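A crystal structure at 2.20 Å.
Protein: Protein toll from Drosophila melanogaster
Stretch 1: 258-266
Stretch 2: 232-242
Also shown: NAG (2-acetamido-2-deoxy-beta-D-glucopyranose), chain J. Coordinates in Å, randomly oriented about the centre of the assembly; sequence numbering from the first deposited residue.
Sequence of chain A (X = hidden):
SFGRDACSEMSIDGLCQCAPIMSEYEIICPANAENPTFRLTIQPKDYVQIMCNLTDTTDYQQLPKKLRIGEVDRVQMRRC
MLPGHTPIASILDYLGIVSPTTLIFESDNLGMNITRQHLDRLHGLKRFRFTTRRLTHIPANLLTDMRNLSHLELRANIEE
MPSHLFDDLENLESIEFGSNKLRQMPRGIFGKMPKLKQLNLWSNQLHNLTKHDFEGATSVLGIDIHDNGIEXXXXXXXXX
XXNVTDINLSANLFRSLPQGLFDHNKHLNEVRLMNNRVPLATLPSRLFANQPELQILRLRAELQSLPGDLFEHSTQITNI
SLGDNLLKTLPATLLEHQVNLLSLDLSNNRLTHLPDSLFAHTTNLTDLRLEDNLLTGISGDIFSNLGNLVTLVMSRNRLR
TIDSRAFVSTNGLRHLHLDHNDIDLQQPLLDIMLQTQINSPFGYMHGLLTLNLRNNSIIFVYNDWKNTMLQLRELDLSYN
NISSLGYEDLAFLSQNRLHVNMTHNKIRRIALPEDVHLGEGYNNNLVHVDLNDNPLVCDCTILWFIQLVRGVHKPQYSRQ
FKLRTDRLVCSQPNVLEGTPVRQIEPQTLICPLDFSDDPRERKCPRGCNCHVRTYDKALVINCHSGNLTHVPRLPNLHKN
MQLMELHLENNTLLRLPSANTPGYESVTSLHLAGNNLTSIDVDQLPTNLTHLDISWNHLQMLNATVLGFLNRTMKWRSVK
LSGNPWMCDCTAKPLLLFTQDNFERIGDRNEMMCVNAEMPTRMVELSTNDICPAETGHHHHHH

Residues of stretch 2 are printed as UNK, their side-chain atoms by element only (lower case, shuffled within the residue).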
# COMPACT_ATOMS: atom_id res chain seq x y z
N PRO A 258 -11.57 -20.90 -33.82
CA PRO A 258 -11.91 -22.23 -34.35
C PRO A 258 -11.15 -23.33 -33.61
O PRO A 258 -10.04 -23.10 -33.12
CB PRO A 258 -11.48 -22.16 -35.81
CG PRO A 258 -10.34 -21.18 -35.81
CD PRO A 258 -10.66 -20.17 -34.72
N GLN A 259 -11.77 -24.50 -33.52
CA GLN A 259 -11.11 -25.67 -32.95
C GLN A 259 -9.92 -26.02 -33.82
O GLN A 259 -10.00 -25.94 -35.05
CB GLN A 259 -12.08 -26.85 -32.89
CG GLN A 259 -11.49 -28.09 -32.24
CD GLN A 259 -12.52 -29.19 -32.04
OE1 GLN A 259 -13.69 -29.02 -32.38
NE2 GLN A 259 -12.09 -30.32 -31.49
N GLY A 260 -8.81 -26.42 -33.19
CA GLY A 260 -7.63 -26.83 -33.94
C GLY A 260 -6.72 -25.70 -34.38
O GLY A 260 -5.80 -25.92 -35.17
N LEU A 261 -6.95 -24.49 -33.87
CA LEU A 261 -6.11 -23.33 -34.19
C LEU A 261 -4.61 -23.54 -33.93
O LEU A 261 -3.78 -22.94 -34.61
CB LEU A 261 -6.59 -22.08 -33.44
CG LEU A 261 -5.95 -20.73 -33.80
CD1 LEU A 261 -6.14 -20.39 -35.26
CD2 LEU A 261 -6.49 -19.59 -32.91
N PHE A 262 -4.25 -24.38 -32.96
CA PHE A 262 -2.83 -24.61 -32.67
C PHE A 262 -2.35 -26.03 -32.91
O PHE A 262 -1.28 -26.41 -32.44
CB PHE A 262 -2.47 -24.18 -31.24
CG PHE A 262 -2.87 -22.77 -30.92
CD1 PHE A 262 -2.36 -21.71 -31.63
CD2 PHE A 262 -3.78 -22.52 -29.90
CE1 PHE A 262 -2.75 -20.41 -31.35
CE2 PHE A 262 -4.17 -21.23 -29.61
CZ PHE A 262 -3.65 -20.17 -30.33
N ASP A 263 -3.14 -26.82 -33.64
CA ASP A 263 -2.84 -28.23 -33.84
C ASP A 263 -1.50 -28.50 -34.52
O ASP A 263 -0.89 -29.52 -34.28
CB ASP A 263 -3.95 -28.91 -34.64
CG ASP A 263 -5.12 -29.32 -33.78
OD1 ASP A 263 -5.26 -28.77 -32.66
OD2 ASP A 263 -5.91 -30.18 -34.23
N HIS A 264 -1.04 -27.57 -35.36
CA HIS A 264 0.25 -27.75 -36.03
C HIS A 264 1.39 -27.01 -35.35
O HIS A 264 2.52 -27.02 -35.83
CB HIS A 264 0.14 -27.32 -37.50
CG HIS A 264 -0.81 -28.16 -38.29
ND1 HIS A 264 -2.03 -27.69 -38.72
CD2 HIS A 264 -0.74 -29.45 -38.69
CE1 HIS A 264 -2.66 -28.64 -39.38
NE2 HIS A 264 -1.90 -29.73 -39.37
N ASN A 265 1.09 -26.38 -34.21
CA ASN A 265 2.09 -25.64 -33.46
C ASN A 265 2.40 -26.32 -32.13
O ASN A 265 1.94 -25.87 -31.07
CB ASN A 265 1.61 -24.21 -33.23
CG ASN A 265 0.96 -23.62 -34.45
OD1 ASN A 265 -0.26 -23.59 -34.57
ND2 ASN A 265 1.78 -23.14 -35.39
N LYS A 266 3.17 -27.41 -32.21
CA LYS A 266 3.42 -28.30 -31.07
C LYS A 266 4.68 -27.95 -30.27
O LYS A 266 5.19 -28.77 -29.50
CB LYS A 266 3.53 -29.75 -31.57
CG LYS A 266 2.20 -30.35 -31.98
CD LYS A 266 1.18 -30.24 -30.84
CE LYS A 266 -0.07 -31.06 -31.17
NZ LYS A 266 -1.22 -30.62 -30.34
N UNK A 232 -11.92 -12.83 -36.93
CA UNK A 232 -11.90 -14.28 -37.11
C UNK A 232 -10.52 -14.68 -37.63
O UNK A 232 -9.86 -13.90 -38.31
o UNK A 232 -15.19 -15.51 -39.71
c UNK A 232 -12.97 -14.73 -38.12
c UNK A 232 -14.38 -14.76 -37.57
c UNK A 232 -15.38 -15.45 -38.49
n UNK A 232 -16.46 -15.97 -37.91
N UNK A 233 -10.10 -15.89 -37.31
CA UNK A 233 -8.90 -16.47 -37.92
C UNK A 233 -9.27 -17.82 -38.51
O UNK A 233 -10.01 -18.58 -37.88
c UNK A 233 -5.92 -15.80 -35.48
c UNK A 233 -6.92 -15.43 -36.54
c UNK A 233 -6.19 -14.88 -37.76
c UNK A 233 -7.78 -16.64 -36.88
N UNK A 234 -8.77 -18.12 -39.72
CA UNK A 234 -8.98 -19.48 -40.24
C UNK A 234 -8.24 -20.47 -39.34
O UNK A 234 -7.20 -20.12 -38.78
c UNK A 234 -7.91 -17.31 -40.60
c UNK A 234 -8.09 -17.98 -41.94
c UNK A 234 -8.35 -19.44 -41.64
N UNK A 235 -8.75 -21.69 -39.22
CA UNK A 235 -8.19 -22.69 -38.32
C UNK A 235 -6.75 -23.09 -38.66
O UNK A 235 -6.01 -23.59 -37.80
c UNK A 235 -9.07 -23.93 -38.31
n UNK A 235 -8.91 -25.93 -41.40
n UNK A 235 -7.87 -25.80 -39.53
c UNK A 235 -7.93 -26.44 -40.68
c UNK A 235 -9.52 -24.93 -40.68
c UNK A 235 -8.86 -24.83 -39.49
N UNK A 236 -6.35 -22.89 -39.91
CA UNK A 236 -5.02 -23.29 -40.34
C UNK A 236 -4.07 -22.10 -40.58
O UNK A 236 -3.05 -22.27 -41.24
c UNK A 236 -5.10 -24.19 -41.60
c UNK A 236 -5.78 -23.49 -42.78
o UNK A 236 -6.02 -24.17 -43.80
o UNK A 236 -6.07 -22.28 -42.70
N UNK A 237 -4.42 -20.92 -40.06
CA UNK A 237 -3.61 -19.72 -40.31
C UNK A 237 -2.14 -19.87 -39.90
O UNK A 237 -1.26 -19.26 -40.51
c UNK A 237 -4.19 -18.45 -39.61
c UNK A 237 -4.18 -18.59 -38.08
c UNK A 237 -3.40 -17.20 -40.04
N UNK A 238 -1.88 -20.68 -38.88
CA UNK A 238 -0.53 -20.82 -38.33
C UNK A 238 0.11 -22.16 -38.73
O UNK A 238 1.15 -22.54 -38.19
c UNK A 238 -1.17 -17.00 -36.19
c UNK A 238 -0.66 -18.20 -36.70
c UNK A 238 -2.19 -17.03 -35.23
c UNK A 238 -1.14 -19.42 -36.25
c UNK A 238 -2.14 -19.43 -35.29
c UNK A 238 -0.57 -20.73 -36.79
c UNK A 238 -2.67 -18.24 -34.78
N UNK A 239 -0.50 -22.87 -39.67
CA UNK A 239 -0.02 -24.20 -40.06
C UNK A 239 1.47 -24.28 -40.40
O UNK A 239 2.12 -25.28 -40.13
c UNK A 239 -0.84 -24.76 -41.20
N UNK A 240 2.00 -23.23 -41.01
CA UNK A 240 3.40 -23.27 -41.44
C UNK A 240 4.38 -22.87 -40.34
O UNK A 240 5.58 -23.09 -40.46
c UNK A 240 1.98 -22.98 -45.87
c UNK A 240 3.02 -22.97 -43.92
c UNK A 240 2.98 -24.24 -44.38
n UNK A 240 2.39 -22.20 -44.88
n UNK A 240 2.33 -24.22 -45.58
c UNK A 240 3.60 -22.39 -42.67
N UNK A 241 3.87 -22.26 -39.27
CA UNK A 241 4.71 -21.83 -38.15
C UNK A 241 4.96 -23.00 -37.21
O UNK A 241 4.58 -22.94 -36.05
c UNK A 241 5.17 -18.77 -38.55
c UNK A 241 2.95 -18.39 -37.47
c UNK A 241 3.83 -19.40 -38.20
c UNK A 241 4.04 -20.68 -37.39
N UNK A 242 5.60 -24.06 -37.70
CA UNK A 242 5.71 -25.29 -36.93
C UNK A 242 6.63 -25.19 -35.72
O UNK A 242 6.49 -25.98 -34.78
c UNK A 242 6.14 -26.48 -37.81
c UNK A 242 5.05 -26.81 -38.82
o UNK A 242 7.35 -26.15 -38.50
C1 NAG J . 11.47 -26.41 -37.41
C2 NAG J . 12.50 -27.35 -36.80
C3 NAG J . 12.86 -28.46 -37.78
C4 NAG J . 11.59 -29.22 -38.15
C5 NAG J . 10.56 -28.24 -38.73
C6 NAG J . 9.24 -28.90 -39.03
C7 NAG J . 14.03 -26.57 -35.07
C8 NAG J . 15.27 -25.79 -34.76
N2 NAG J . 13.69 -26.63 -36.36
O3 NAG J . 13.80 -29.34 -37.18
O4 NAG J . 11.86 -30.25 -39.09
O5 NAG J . 10.29 -27.18 -37.80
O6 NAG J . 8.55 -28.22 -40.08
O7 NAG J . 13.38 -27.13 -34.19
O HOH W 1 -3.48 -22.43 -37.36
O HOH W 2 -5.83 -26.88 -38.02
O HOH W 3 4.93 -28.34 -34.42

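Position 232 carries three carbons in a row, the third bearing one oxygen and one nitrogen. This is an amide, Gln-232; it is exposed and touches nothing on stretch 1, a place where a polar chain costs nothing.

Position 233 has four carbons forked at the second, and its CB lies 4.4 Å from Leu-261 CD1. The fork identifies Leu-233, buried and with its CA-to-CB bond directed toward stretch 1, where a purely hydrocarbon chain fits. Its carbonyl O lies 3.3 Å from Pro-258 CG.

At 234 three carbons close a ring onto the backbone N, which makes Pro-234. Its CA-to-CB bond points away from stretch 1, but its O receives the backbone N of position 237 at 3.2 Å, closing a type I turn; the fixed phi of proline, here -65°, suits the approach to that turn.

Position 235 shows one carbon followed by a five-membered ring of three carbons and two nitrogens: His-235. Its CB packs 3.9 Å from Pro-258 CB, while ND1 lies 2.8 Å from water 2, which donates to Gly-260 O at 3.0 Å. Histidine suits an exposed site: its ring can meet water while its CB packs on Pro-258.

Position 236 has two carbons, the second carrying two oxygens, hence Asp-236. Its CA-to-CB bond points away from stretch 1, and its backbone O accepts from the N of position 239 at 3.1 Å. The residue is partly exposed and makes no contact across the stretches, so a charged group is tolerated.

At 237 one carbon carries two more. This is Val-237, compact and buried, with CG1 3.9 Å from Leu-261 CD1.

Position 238 has one carbon and a six-carbon ring, so it is Phe-238. The residue is buried and its CA-to-CB bond points toward stretch 1: CE2 is 4.1 Å from both Leu-261 CD1 and Phe-262 CE1, and Leu-261 O approaches the ring edge, 3.9 Å from CD2. A large aromatic side chain can reach both neighbours.

A single carbon at 239 means Ala-239. Its CB sits 4.0 Å from His-264 ND1, a small group beside an imidazole.

Position 240 repeats the five-membered ring with two nitrogens: His-240, whose CA-to-CB bond points away from stretch 1. Its ring supplies a polar atom, ND1, hydrogen-bonded elsewhere in the structure.

Position 241 has four carbons forked at the second. Leu-241 is buried, as suits a hydrocarbon chain, and its CB lies 3.9 Å from Asn-265 ND2.

At 242 one carbon carries an oxygen and a carbon, giving Thr-242. Its hydroxyl suits a site beside a sugar: OG1 hydrogen-bonds NAG O6 at 2.9 Å, while its backbone O receives a hydrogen bond from water 3 at 2.9 Å.

The contact joins two runs of successive turns. Around Leu-261, apolar side chains pack; farther along, Asn-265 ND2 donates to Phe-238 O and to Leu-241 O, each at 2.9 Å, so one amide group satisfies two carbonyls of the turning backbone. Waters complete the join. Water 1 accepts from Phe-238 N and lies within hydrogen-bonding reach of His-235 O and Leu-261 O, each of the three at 2.8 Å; water 3 also donates to His-264 O at 3.1 Å and accepts from Lys-266 N at 3.0 Å.

Stretch 2, residues 232-242: QLPHDVFAHLT
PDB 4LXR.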